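Kinesin-like protein KAR3 (Saccharomyces cerevisiae, PDB 1F9V) is a kinesin-family motor whose motor domain binds ADP and magnesium and probably hydrolyses ATP to power movement along microtubules. Local coordinates at residues 102-105 with 106-109; 118-121 with 122-126; 250-253 with 254-257; 261-264 with 265-269; 298-301 with 302-305. The protein carries 2 engineered substitutions. All coordinates share one frame; numbering follows the deposited sequence.

All five contacts are local ones within the kinesin motor domain. Interaction 1 comes nearest a bound nucleotide: the Asn104 side chain is about 6 Å from an ADP, and the Leu103 side chain is about 7 Å from the magnesium ion. Interaction 2 continues the helix that interaction 1 starts, its centre about 22 Å away. Across the chain's centre from interaction 2, interactions 3 and 4 adjoin with centres about 9 Å apart; Ile251 CB packs on Thr264 CG2 at 3.8 Å and Val253 CG2 on Leu261 CD1 at 3.9 Å. Interaction 5 lies on the helix following that of interaction 4, their centres about 19 Å and nearest atoms about 8 Å apart.

Interaction 1: residues 102-105 with 106-109; sequences MLNP and GDGI
Gly108 N donates to Asn104 O at 2.6 Å, nearly straight at 166°, and this bond closes the turn on which the chain reverses. Asp107 N also faces Asn104 O, but that bond is weak, and the placing of the nitrogen is less sure. Asn104 and Asp107 send their side chains the same way, side by side. Asn104 CG stands anti to the backbone N (chi1 -163°), which carries ND2 over to Asp107 CB at 3.2 Å, with Asp107 OD2 farther off at 3.7 Å; amide and carboxylate are turned only 28° from each other. Both side chains also rest on Asn66 of helix 66-77. The turn links helix 98-103, which follows the P-loop, to helix 109-124, with Gly108 as N-cap of the second helix and Ser112 OG bonded to the carbonyls of Asp107 and Gly108. A side chain at Gly108 would run into Met102 O, Leu103 C and Asn104 N, and one at Gly106, where phi is positive, would come against Pro105 O. Deeper in, the bent chain of Met102 brings its sulfur beside the isoleucine, SD lying 4.0 Å from Ile109 CD1 and 4.1 Å from Ile109 CB. This pair abuts the central sheet, Met102 on Ala90 and Ile109 on Ile88, both of strand 86-91.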
loop_
_atom_site.group_PDB
_atom_site.type_symbol
_atom_site.label_atom_id
_atom_site.label_comp_id
_atom_site.label_asym_id
_atom_site.label_seq_id
_atom_site.Cartn_x
_atom_site.Cartn_y
_atom_site.Cartn_z
ATOM N N MET A 102 -0.853 -2.118 8.003
ATOM C CA MET A 102 0.491 -1.591 7.792
ATOM C C MET A 102 1.318 -1.292 9.034
ATOM O O MET A 102 2.538 -1.490 9.033
ATOM C CB MET A 102 0.424 -0.301 6.959
ATOM C CG MET A 102 -0.316 -0.423 5.640
ATOM S SD MET A 102 0.494 -1.534 4.500
ATOM C CE MET A 102 2.000 -0.622 4.173
ATOM N N LEU A 103 0.657 -0.828 10.089
ATOM C CA LEU A 103 1.356 -0.405 11.296
ATOM C C LEU A 103 1.106 -1.128 12.620
ATOM O O LEU A 103 1.641 -0.705 13.645
ATOM C CB LEU A 103 1.090 1.094 11.509
ATOM C CG LEU A 103 2.068 2.193 11.063
ATOM C CD1 LEU A 103 3.352 1.606 10.523
ATOM C CD2 LEU A 103 1.391 3.056 10.021
ATOM N N ASN A 104 0.313 -2.195 12.637
ATOM C CA ASN A 104 0.087 -2.871 13.911
ATOM C C ASN A 104 1.440 -3.196 14.546
ATOM O O ASN A 104 2.309 -3.777 13.904
ATOM C CB ASN A 104 -0.711 -4.165 13.726
ATOM C CG ASN A 104 -1.300 -4.667 15.032
ATOM O OD1 ASN A 104 -1.926 -3.903 15.766
ATOM N ND2 ASN A 104 -1.091 -5.945 15.335
ATOM N N PRO A 105 1.639 -2.814 15.819
ATOM C CA PRO A 105 2.918 -3.099 16.479
ATOM C C PRO A 105 3.415 -4.531 16.289
ATOM O O PRO A 105 2.680 -5.495 16.512
ATOM C CB PRO A 105 2.660 -2.766 17.954
ATOM C CG PRO A 105 1.212 -2.425 18.063
ATOM C CD PRO A 105 0.715 -2.083 16.700
ATOM N N GLY A 106 4.671 -4.647 15.863
ATOM C CA GLY A 106 5.297 -5.939 15.645
ATOM C C GLY A 106 4.713 -6.788 14.534
ATOM O O GLY A 106 5.433 -7.549 13.889
ATOM N N ASP A 107 3.413 -6.627 14.301
ATOM C CA ASP A 107 2.651 -7.389 13.309
ATOM C C ASP A 107 2.478 -6.785 11.910
ATOM O O ASP A 107 2.469 -7.505 10.899
ATOM C CB ASP A 107 1.248 -7.643 13.870
ATOM C CG ASP A 107 0.965 -9.085 14.045
ATOM O OD1 ASP A 107 1.701 -9.895 13.446
ATOM O OD2 ASP A 107 0.015 -9.414 14.774
ATOM N N GLY A 108 2.289 -5.472 11.874
ATOM C CA GLY A 108 2.058 -4.774 10.623
ATOM C C GLY A 108 3.035 -5.080 9.514
ATOM O O GLY A 108 4.120 -5.602 9.746
ATOM N N ILE A 109 2.648 -4.745 8.291
ATOM C CA ILE A 109 3.518 -4.989 7.160
ATOM C C ILE A 109 4.844 -4.232 7.319
ATOM O O ILE A 109 5.893 -4.738 6.928
ATOM C CB ILE A 109 2.816 -4.596 5.834
ATOM C CG1 ILE A 109 1.806 -5.694 5.457
ATOM C CG2 ILE A 109 3.846 -4.395 4.722
ATOM C CD1 ILE A 109 1.051 -5.451 4.168
#

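Interaction 2: residues 118-121 with 122-126; sequences FNWI and NKLKT
Phe118 O accepts from Asn122 N at 3.0 Å and Asn119 O from Lys123 N at 3.1 Å, the i to i+4 bonding of the alpha-helix 109-124. Leu124 N divides itself between two carbonyls, Trp120 O at 2.9 Å and Ile121 O at 3.2 Å, and both bonds are weak. The apolar contacts gather round the Trp120 indole. Leu124 CG meets its edge near the ring plane, 4.2 Å from Trp120 CE3, while the aliphatic start of Lys123, lying alongside the indole and pointing the same way, comes to the same atom obliquely through CG. His116 adds an edge-to-face ring contact, and Gln78 and Leu81 also touch the indole. Phe118 and Ile121 turn instead to the sheet, both packing on Val133 of strand 130-141, with Tyr131 of that strand against Ile121 and Leu124. A water forms the polar side-chain link on the exposed flank: it accepts from Asn122 ND2 and donates weakly to Asn119 OD1 at 3.4 Å. Asn122 CG, anti to its carbonyl carbon (chi1 -65°), folds back along the helix so that ND2 lies 2.8 Å from Phe118 O, at an angle too poor for a hydrogen bond.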
loop_
_atom_site.group_PDB
_atom_site.type_symbol
_atom_site.label_atom_id
_atom_site.label_comp_id
_atom_site.label_asym_id
_atom_site.label_seq_id
_atom_site.Cartn_x
_atom_site.Cartn_y
_atom_site.Cartn_z
ATOM N N PHE A 118 16.105 -7.772 7.804
ATOM C CA PHE A 118 17.294 -7.972 8.618
ATOM C C PHE A 118 17.629 -9.455 8.763
ATOM O O PHE A 118 18.798 -9.822 8.869
ATOM C CB PHE A 118 17.114 -7.302 9.980
ATOM C CG PHE A 118 17.568 -5.868 9.998
ATOM C CD1 PHE A 118 18.919 -5.553 9.872
ATOM C CD2 PHE A 118 16.648 -4.832 10.099
ATOM C CE1 PHE A 118 19.344 -4.226 9.845
ATOM C CE2 PHE A 118 17.064 -3.502 10.072
ATOM C CZ PHE A 118 18.418 -3.202 9.944
ATOM N N ASN A 119 16.611 -10.315 8.749
ATOM C CA ASN A 119 16.865 -11.752 8.846
ATOM C C ASN A 119 17.613 -12.154 7.584
ATOM O O ASN A 119 18.541 -12.960 7.620
ATOM C CB ASN A 119 15.558 -12.546 8.929
ATOM C CG ASN A 119 14.882 -12.423 10.281
ATOM O OD1 ASN A 119 15.508 -12.039 11.273
ATOM N ND2 ASN A 119 13.591 -12.750 10.328
ATOM N N TRP A 120 17.201 -11.575 6.462
ATOM C CA TRP A 120 17.826 -11.860 5.178
ATOM C C TRP A 120 19.222 -11.255 5.102
ATOM O O TRP A 120 20.139 -11.859 4.545
ATOM C CB TRP A 120 16.968 -11.300 4.048
ATOM C CG TRP A 120 16.079 -12.322 3.444
ATOM C CD1 TRP A 120 14.717 -12.389 3.544
ATOM C CD2 TRP A 120 16.479 -13.441 2.648
ATOM N NE1 TRP A 120 14.247 -13.481 2.858
ATOM C CE2 TRP A 120 15.304 -14.145 2.297
ATOM C CE3 TRP A 120 17.717 -13.916 2.193
ATOM C CZ2 TRP A 120 15.330 -15.304 1.513
ATOM C CZ3 TRP A 120 17.742 -15.071 1.413
ATOM C CH2 TRP A 120 16.553 -15.751 1.080
ATOM N N ILE A 121 19.371 -10.058 5.659
ATOM C CA ILE A 121 20.652 -9.369 5.651
ATOM C C ILE A 121 21.679 -10.207 6.411
ATOM O O ILE A 121 22.811 -10.373 5.960
ATOM C CB ILE A 121 20.534 -7.960 6.294
ATOM C CG1 ILE A 121 19.833 -6.999 5.318
ATOM C CG2 ILE A 121 21.923 -7.433 6.665
ATOM C CD1 ILE A 121 19.587 -5.610 5.868
ATOM N N ASN A 122 21.281 -10.747 7.558
ATOM C CA ASN A 122 22.191 -11.571 8.341
ATOM C C ASN A 122 22.554 -12.817 7.551
ATOM O O ASN A 122 23.717 -13.220 7.510
ATOM C CB ASN A 122 21.543 -11.955 9.667
ATOM C CG ASN A 122 21.295 -10.756 10.547
ATOM O OD1 ASN A 122 22.162 -9.894 10.693
ATOM N ND2 ASN A 122 20.104 -10.683 11.133
ATOM N N LYS A 123 21.556 -13.416 6.909
ATOM C CA LYS A 123 21.767 -14.620 6.114
ATOM C C LYS A 123 22.653 -14.392 4.881
ATOM O O LYS A 123 23.290 -15.324 4.388
ATOM C CB LYS A 123 20.417 -15.189 5.672
ATOM C CG LYS A 123 20.486 -16.081 4.439
ATOM C CD LYS A 123 19.566 -17.288 4.577
ATOM C CE LYS A 123 19.734 -18.253 3.409
ATOM N NZ LYS A 123 19.161 -19.596 3.713
ATOM N N LEU A 124 22.697 -13.157 4.389
ATOM C CA LEU A 124 23.489 -12.845 3.205
ATOM C C LEU A 124 24.937 -12.464 3.495
ATOM O O LEU A 124 25.735 -12.308 2.568
ATOM C CB LEU A 124 22.812 -11.734 2.396
ATOM C CG LEU A 124 21.477 -12.110 1.746
ATOM C CD1 LEU A 124 20.819 -10.857 1.192
ATOM C CD2 LEU A 124 21.695 -13.137 0.649
ATOM N N LYS A 125 25.278 -12.317 4.772
ATOM C CA LYS A 125 26.647 -11.977 5.153
ATOM C C LYS A 125 27.608 -13.083 4.733
ATOM O O LYS A 125 28.726 -12.806 4.300
ATOM C CB LYS A 125 26.743 -11.772 6.660
ATOM C CG LYS A 125 25.981 -10.570 7.148
ATOM C CD LYS A 125 26.712 -9.876 8.267
ATOM C CE LYS A 125 25.779 -9.589 9.419
ATOM N NZ LYS A 125 26.544 -9.294 10.660
ATOM N N THR A 126 27.164 -14.331 4.858
ATOM C CA THR A 126 27.987 -15.477 4.488
ATOM C C THR A 126 28.388 -15.425 3.021
ATOM O O THR A 126 29.350 -16.074 2.613
ATOM C CB THR A 126 27.251 -16.815 4.738
ATOM O OG1 THR A 126 28.044 -17.898 4.232
ATOM C CG2 THR A 126 25.901 -16.828 4.037
HETATM O O HOH W 1 18.694 -13.211 11.621
#

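Interaction 3: residues 250-253 with 254-257; sequences RINV and SQVV
Residues 252-255 form a type I beta turn, closed by Gln255 N donating to Asn252 O at 2.8 Å and 160°, with Val253 and Ser254 at its two helical corners. The Asn252 side chain braces the same bend. Its OD1 receives both Ser254 groups, the backbone N at 2.8 Å, which makes an Asx turn, and the hydroxyl OG at 2.6 Å; the two come from the same face of the amide, OG from well above its plane. The hydroxyl gets there by sitting between the backbone N and the carbonyl carbon (chi1 86°), the crowded position. Two donors on one oxygen hold the asparagine amide against rotation. Over the amide carbon passes the stem of the glutamine, Gln255 CG 3.4 Å from Asn252 CG, the two amides being turned 75° apart. Across the turn, Val256 CG1 meets Ile251 CG2 at 3.7 Å, the side chains crossing at about a right angle, while Val256 CG2 lies 3.6 Å from Val253 O. Replacing Val256 with glycine would probably open a gap beside Ile251 and leave the end of the turn freer to shift. Crystal neighbours touch these residues, so the lattice may influence their shape. The turn belongs to the loop between strand 235-244 and helix 258-281, corresponding to the switch II loop L11 of kinesins.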
loop_
_atom_site.group_PDB
_atom_site.type_symbol
_atom_site.label_atom_id
_atom_site.label_comp_id
_atom_site.label_asym_id
_atom_site.label_seq_id
_atom_site.Cartn_x
_atom_site.Cartn_y
_atom_site.Cartn_z
ATOM N N ARG A 250 -16.346 7.919 -0.183
ATOM C CA ARG A 250 -16.922 8.911 -1.078
ATOM C C ARG A 250 -17.659 10.002 -0.316
ATOM O O ARG A 250 -18.675 9.746 0.330
ATOM C CB ARG A 250 -17.884 8.240 -2.063
ATOM C CG ARG A 250 -18.491 9.198 -3.080
ATOM C CD ARG A 250 -17.985 8.899 -4.480
ATOM N NE ARG A 250 -16.835 9.722 -4.857
ATOM C CZ ARG A 250 -15.577 9.476 -4.494
ATOM N NH1 ARG A 250 -15.291 8.424 -3.736
ATOM N NH2 ARG A 250 -14.601 10.277 -4.902
ATOM N N ILE A 251 -17.131 11.219 -0.396
ATOM C CA ILE A 251 -17.725 12.378 0.261
ATOM C C ILE A 251 -18.312 13.267 -0.829
ATOM O O ILE A 251 -17.621 13.622 -1.782
ATOM C CB ILE A 251 -16.665 13.190 1.035
ATOM C CG1 ILE A 251 -15.857 12.258 1.942
ATOM C CG2 ILE A 251 -17.337 14.295 1.844
ATOM C CD1 ILE A 251 -16.604 11.798 3.177
ATOM N N ASN A 252 -19.588 13.614 -0.701
ATOM C CA ASN A 252 -20.238 14.465 -1.689
ATOM C C ASN A 252 -19.572 15.844 -1.693
ATOM O O ASN A 252 -19.788 16.654 -0.790
ATOM C CB ASN A 252 -21.726 14.595 -1.369
ATOM C CG ASN A 252 -22.500 15.266 -2.478
ATOM O OD1 ASN A 252 -21.966 16.103 -3.207
ATOM N ND2 ASN A 252 -23.770 14.904 -2.613
ATOM N N VAL A 253 -18.760 16.105 -2.713
ATOM C CA VAL A 253 -18.050 17.374 -2.817
ATOM C C VAL A 253 -18.988 18.574 -2.823
ATOM O O VAL A 253 -18.588 19.689 -2.487
ATOM C CB VAL A 253 -17.159 17.415 -4.084
ATOM C CG1 VAL A 253 -17.754 18.354 -5.119
ATOM C CG2 VAL A 253 -15.745 17.854 -3.705
ATOM N N SER A 254 -20.238 18.347 -3.202
ATOM C CA SER A 254 -21.206 19.429 -3.237
ATOM C C SER A 254 -21.746 19.745 -1.843
ATOM O O SER A 254 -22.457 20.728 -1.655
ATOM C CB SER A 254 -22.359 19.061 -4.176
ATOM O OG SER A 254 -23.349 18.306 -3.499
ATOM N N GLN A 255 -21.393 18.927 -0.859
ATOM C CA GLN A 255 -21.891 19.142 0.491
ATOM C C GLN A 255 -20.854 19.571 1.523
ATOM O O GLN A 255 -21.179 19.711 2.700
ATOM C CB GLN A 255 -22.589 17.879 0.979
ATOM C CG GLN A 255 -23.603 17.331 0.002
ATOM C CD GLN A 255 -24.922 17.030 0.670
ATOM O OE1 GLN A 255 -25.388 15.889 0.666
ATOM N NE2 GLN A 255 -25.534 18.054 1.259
ATOM N N VAL A 256 -19.611 19.773 1.096
ATOM C CA VAL A 256 -18.552 20.192 2.017
ATOM C C VAL A 256 -18.032 21.594 1.685
ATOM O O VAL A 256 -18.184 22.073 0.562
ATOM C CB VAL A 256 -17.367 19.198 1.994
ATOM C CG1 VAL A 256 -17.779 17.899 2.667
ATOM C CG2 VAL A 256 -16.912 18.942 0.556
ATOM N N VAL A 257 -17.424 22.251 2.665
ATOM C CA VAL A 257 -16.886 23.594 2.463
ATOM C C VAL A 257 -15.567 23.760 3.208
ATOM O O VAL A 257 -15.143 22.873 3.953
ATOM C CB VAL A 257 -17.855 24.674 2.984
ATOM C CG1 VAL A 257 -19.132 24.670 2.164
ATOM C CG2 VAL A 257 -18.151 24.436 4.461
HETATM O O HOH W 2 -19.533 22.562 -1.384
#

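Interaction 4: residues 261-264 with 265-269; sequences LRET and QNINK
Leu261 and Gln265 lie one turn apart on helix 258-281, which corresponds to the switch II helix of kinesins, and their side chains cross obliquely. The leucine holds CG anti to the backbone N (chi1 165°), which brings CD1 over one face of the glutamine amide, 3.6 Å from Gln265 CD. Arg262 comes instead to the oxygen end; its chain bends twice, at chi2 and chi3, and curls forward along the helix. Its guanidinium plane is almost parallel to that of the amide, 8° apart, and the group presents its edge to the oxygen: NE donates to Gln265 OE1 at 3.2 Å, and NH2 adds a weak bond to the same atom. Gln265 itself is extended beyond CG, long enough to be packed by leucine and gripped by arginine at once. With an alanine in place of Gln265, the guanidinium would probably lose the acceptor that fixes it and Leu261 CD1 would lose part of its cover. On another flank, Glu263 CG runs beside Ile267 CD1 at 4.0 Å. Thr264 turns its methyl CG2 to Asn268 ND2, 3.7 Å away, while OG1 bonds to Arg260 O. Asn266 ND2 binds Asn142 OD1, outside the helix. Gln265 O takes two donors from opposite faces of its plane, the routine Lys269 N and, at 2.9 Å, Lys269 NZ, whose bent chain doubles back to reach it.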
loop_
_atom_site.group_PDB
_atom_site.type_symbol
_atom_site.label_atom_id
_atom_site.label_comp_id
_atom_site.label_asym_id
_atom_site.label_seq_id
_atom_site.Cartn_x
_atom_site.Cartn_y
_atom_site.Cartn_z
ATOM N N LEU A 261 -13.629 20.785 2.306
ATOM C CA LEU A 261 -13.789 20.759 0.858
ATOM C C LEU A 261 -12.433 20.593 0.181
ATOM O O LEU A 261 -12.269 19.765 -0.712
ATOM C CB LEU A 261 -14.436 22.059 0.375
ATOM C CG LEU A 261 -14.360 22.362 -1.124
ATOM C CD1 LEU A 261 -15.007 21.239 -1.920
ATOM C CD2 LEU A 261 -15.049 23.684 -1.404
ATOM N N ARG A 262 -11.456 21.382 0.614
ATOM C CA ARG A 262 -10.137 21.311 0.010
ATOM C C ARG A 262 -9.512 19.939 0.168
ATOM O O ARG A 262 -8.929 19.411 -0.778
ATOM C CB ARG A 262 -9.232 22.386 0.611
ATOM C CG ARG A 262 -9.825 23.795 0.505
ATOM C CD ARG A 262 -9.508 24.468 -0.832
ATOM N NE ARG A 262 -10.585 24.325 -1.810
ATOM C CZ ARG A 262 -11.185 25.339 -2.428
ATOM N NH1 ARG A 262 -10.826 26.593 -2.174
ATOM N NH2 ARG A 262 -12.144 25.097 -3.316
ATOM N N GLU A 263 -9.637 19.355 1.356
ATOM C CA GLU A 263 -9.073 18.035 1.592
ATOM C C GLU A 263 -9.795 16.977 0.758
ATOM O O GLU A 263 -9.162 16.095 0.183
ATOM C CB GLU A 263 -9.120 17.699 3.086
ATOM C CG GLU A 263 -10.238 16.793 3.512
ATOM C CD GLU A 263 -10.152 16.440 4.983
ATOM O OE1 GLU A 263 -10.900 15.537 5.423
ATOM O OE2 GLU A 263 -9.335 17.068 5.696
ATOM N N THR A 264 -11.116 17.082 0.665
ATOM C CA THR A 264 -11.895 16.126 -0.116
ATOM C C THR A 264 -11.471 16.161 -1.577
ATOM O O THR A 264 -11.311 15.120 -2.213
ATOM C CB THR A 264 -13.403 16.443 -0.036
ATOM O OG1 THR A 264 -13.824 16.393 1.331
ATOM C CG2 THR A 264 -14.210 15.445 -0.857
ATOM N N GLN A 265 -11.292 17.365 -2.109
ATOM C CA GLN A 265 -10.887 17.527 -3.495
ATOM C C GLN A 265 -9.509 16.926 -3.737
ATOM O O GLN A 265 -9.283 16.260 -4.739
ATOM C CB GLN A 265 -10.875 19.011 -3.875
ATOM C CG GLN A 265 -12.254 19.647 -3.899
ATOM C CD GLN A 265 -12.203 21.140 -4.153
ATOM O OE1 GLN A 265 -11.350 21.848 -3.615
ATOM N NE2 GLN A 265 -13.119 21.628 -4.979
ATOM N N ASN A 266 -8.591 17.162 -2.806
ATOM C CA ASN A 266 -7.230 16.648 -2.931
ATOM C C ASN A 266 -7.158 15.126 -2.779
ATOM O O ASN A 266 -6.392 14.460 -3.481
ATOM C CB ASN A 266 -6.318 17.327 -1.901
ATOM C CG ASN A 266 -5.882 18.716 -2.341
ATOM O OD1 ASN A 266 -5.527 18.926 -3.504
ATOM N ND2 ASN A 266 -5.912 19.670 -1.419
ATOM N N ILE A 267 -7.951 14.577 -1.865
ATOM C CA ILE A 267 -7.964 13.131 -1.666
ATOM C C ILE A 267 -8.577 12.480 -2.905
ATOM O O ILE A 267 -8.044 11.505 -3.429
ATOM C CB ILE A 267 -8.785 12.743 -0.411
ATOM C CG1 ILE A 267 -8.052 13.217 0.846
ATOM C CG2 ILE A 267 -9.012 11.233 -0.370
ATOM C CD1 ILE A 267 -8.921 13.261 2.087
ATOM N N ASN A 268 -9.684 13.040 -3.383
ATOM C CA ASN A 268 -10.358 12.514 -4.564
ATOM C C ASN A 268 -9.406 12.493 -5.756
ATOM O O ASN A 268 -9.255 11.473 -6.429
ATOM C CB ASN A 268 -11.571 13.374 -4.919
ATOM C CG ASN A 268 -12.754 13.139 -3.996
ATOM O OD1 ASN A 268 -12.710 12.294 -3.101
ATOM N ND2 ASN A 268 -13.824 13.895 -4.213
ATOM N N LYS A 269 -8.767 13.628 -6.016
ATOM C CA LYS A 269 -7.843 13.739 -7.140
ATOM C C LYS A 269 -6.652 12.794 -7.006
ATOM O O LYS A 269 -6.263 12.123 -7.968
ATOM C CB LYS A 269 -7.338 15.179 -7.261
ATOM C CG LYS A 269 -7.750 15.872 -8.542
ATOM C CD LYS A 269 -9.243 16.155 -8.560
ATOM C CE LYS A 269 -9.583 17.392 -7.743
ATOM N NZ LYS A 269 -10.867 17.220 -7.011
#

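Interaction 5: residues 298-301 with 302-305; sequences LTYL and LQYS
Leu302 fills the angle between Leu298 and Leu301. With CG turned away from the carbonyl carbon, beside the backbone N (chi1 -55°), its CD1 swings onto Leu298 CD1 at 3.6 Å, while CD2 reaches Leu301 CG at 4.2 Å; both pairs meet obliquely. Leu302 N donates to Leu298 O at 3.1 Å, and the side chain lies back over that same carbonyl. Leu298 also touches Leu245, and Leu301 packs on Thr176, Ile178 and Ile167 of the small antiparallel sheet formed by strands 167-170 and 175-178. Helix 297-306 of the kinesin motor domain packs on this sheet through Leu301 and on helix 258-281 through Thr299, which rests on Cys273, Leu274 and Val277. After Leu302 the helix is kinked and poorly bonded: Gln303 N has a long, weak bond to Tyr300 O at 3.5 Å, and Tyr304 N turns to a water at 3.0 Å, which in turn donates to Leu301 O. Gln303 carries CG between its backbone N and carbonyl carbon (chi1 71°) and is extended from there, running alongside Tyr300. Its NE2 comes obliquely to the phenol ring, 3.8 Å from Tyr300 CD1, with the amide steeply turned, 79° from the ring plane. The other end of the amide, OE1, stands 3.9 Å above one face of the Tyr304 ring, towards the rim. His169 makes edge-to-face contacts with both tyrosines and also touches Gln303.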
loop_
_atom_site.group_PDB
_atom_site.type_symbol
_atom_site.label_atom_id
_atom_site.label_comp_id
_atom_site.label_asym_id
_atom_site.label_seq_id
_atom_site.Cartn_x
_atom_site.Cartn_y
_atom_site.Cartn_z
ATOM N N LEU A 298 1.876 12.110 -4.795
ATOM C CA LEU A 298 2.242 10.728 -4.496
ATOM C C LEU A 298 2.803 9.958 -5.682
ATOM O O LEU A 298 3.834 9.303 -5.556
ATOM C CB LEU A 298 1.036 9.964 -3.942
ATOM C CG LEU A 298 1.306 8.499 -3.565
ATOM C CD1 LEU A 298 2.200 8.424 -2.333
ATOM C CD2 LEU A 298 -0.027 7.796 -3.308
ATOM N N THR A 299 2.128 10.018 -6.827
ATOM C CA THR A 299 2.599 9.290 -7.997
ATOM C C THR A 299 3.881 9.906 -8.555
ATOM O O THR A 299 4.743 9.196 -9.068
ATOM C CB THR A 299 1.520 9.218 -9.122
ATOM O OG1 THR A 299 1.053 10.535 -9.447
ATOM C CG2 THR A 299 0.333 8.364 -8.665
ATOM N N TYR A 300 4.004 11.226 -8.448
ATOM C CA TYR A 300 5.204 11.893 -8.942
ATOM C C TYR A 300 6.396 11.491 -8.077
ATOM O O TYR A 300 7.465 11.156 -8.585
ATOM C CB TYR A 300 5.011 13.405 -8.907
ATOM C CG TYR A 300 6.191 14.157 -9.464
ATOM C CD1 TYR A 300 6.691 13.869 -10.733
ATOM C CD2 TYR A 300 6.829 15.135 -8.709
ATOM C CE1 TYR A 300 7.820 14.542 -11.234
ATOM C CE2 TYR A 300 7.947 15.809 -9.195
ATOM C CZ TYR A 300 8.434 15.507 -10.453
ATOM O OH TYR A 300 9.561 16.153 -10.909
ATOM N N LEU A 301 6.200 11.507 -6.766
ATOM C CA LEU A 301 7.258 11.136 -5.841
ATOM C C LEU A 301 7.733 9.704 -6.065
ATOM O O LEU A 301 8.932 9.422 -6.025
ATOM C CB LEU A 301 6.765 11.268 -4.398
ATOM C CG LEU A 301 7.670 10.662 -3.315
ATOM C CD1 LEU A 301 8.924 11.508 -3.178
ATOM C CD2 LEU A 301 6.941 10.598 -1.982
ATOM N N LEU A 302 6.790 8.802 -6.323
ATOM C CA LEU A 302 7.104 7.383 -6.481
ATOM C C LEU A 302 7.316 6.839 -7.885
ATOM O O LEU A 302 7.454 5.631 -8.057
ATOM C CB LEU A 302 6.003 6.551 -5.806
ATOM C CG LEU A 302 5.736 6.865 -4.335
ATOM C CD1 LEU A 302 4.522 6.061 -3.838
ATOM C CD2 LEU A 302 6.986 6.529 -3.517
ATOM N N GLN A 303 7.358 7.704 -8.887
ATOM C CA GLN A 303 7.508 7.251 -10.261
ATOM C C GLN A 303 8.598 6.215 -10.547
ATOM O O GLN A 303 8.363 5.277 -11.301
ATOM C CB GLN A 303 7.673 8.454 -11.195
ATOM C CG GLN A 303 9.000 9.178 -11.074
ATOM C CD GLN A 303 9.091 10.357 -12.026
ATOM O OE1 GLN A 303 10.182 10.870 -12.304
ATOM N NE2 GLN A 303 7.943 10.793 -12.532
ATOM N N TYR A 304 9.785 6.369 -9.960
ATOM C CA TYR A 304 10.859 5.407 -10.209
ATOM C C TYR A 304 10.626 4.054 -9.520
ATOM O O TYR A 304 11.227 3.048 -9.901
ATOM C CB TYR A 304 12.209 5.982 -9.762
ATOM C CG TYR A 304 12.734 7.090 -10.648
ATOM C CD1 TYR A 304 12.484 7.091 -12.023
ATOM C CD2 TYR A 304 13.484 8.137 -10.111
ATOM C CE1 TYR A 304 12.972 8.115 -12.845
ATOM C CE2 TYR A 304 13.978 9.163 -10.920
ATOM C CZ TYR A 304 13.718 9.146 -12.285
ATOM O OH TYR A 304 14.208 10.153 -13.087
ATOM N N SER A 305 9.767 4.037 -8.503
ATOM C CA SER A 305 9.463 2.804 -7.782
ATOM C C SER A 305 8.199 2.163 -8.352
ATOM O O SER A 305 7.753 1.116 -7.880
ATOM C CB SER A 305 9.280 3.088 -6.285
ATOM O OG SER A 305 10.534 3.226 -5.631
HETATM O O HOH W 3 10.591 7.858 -7.519
#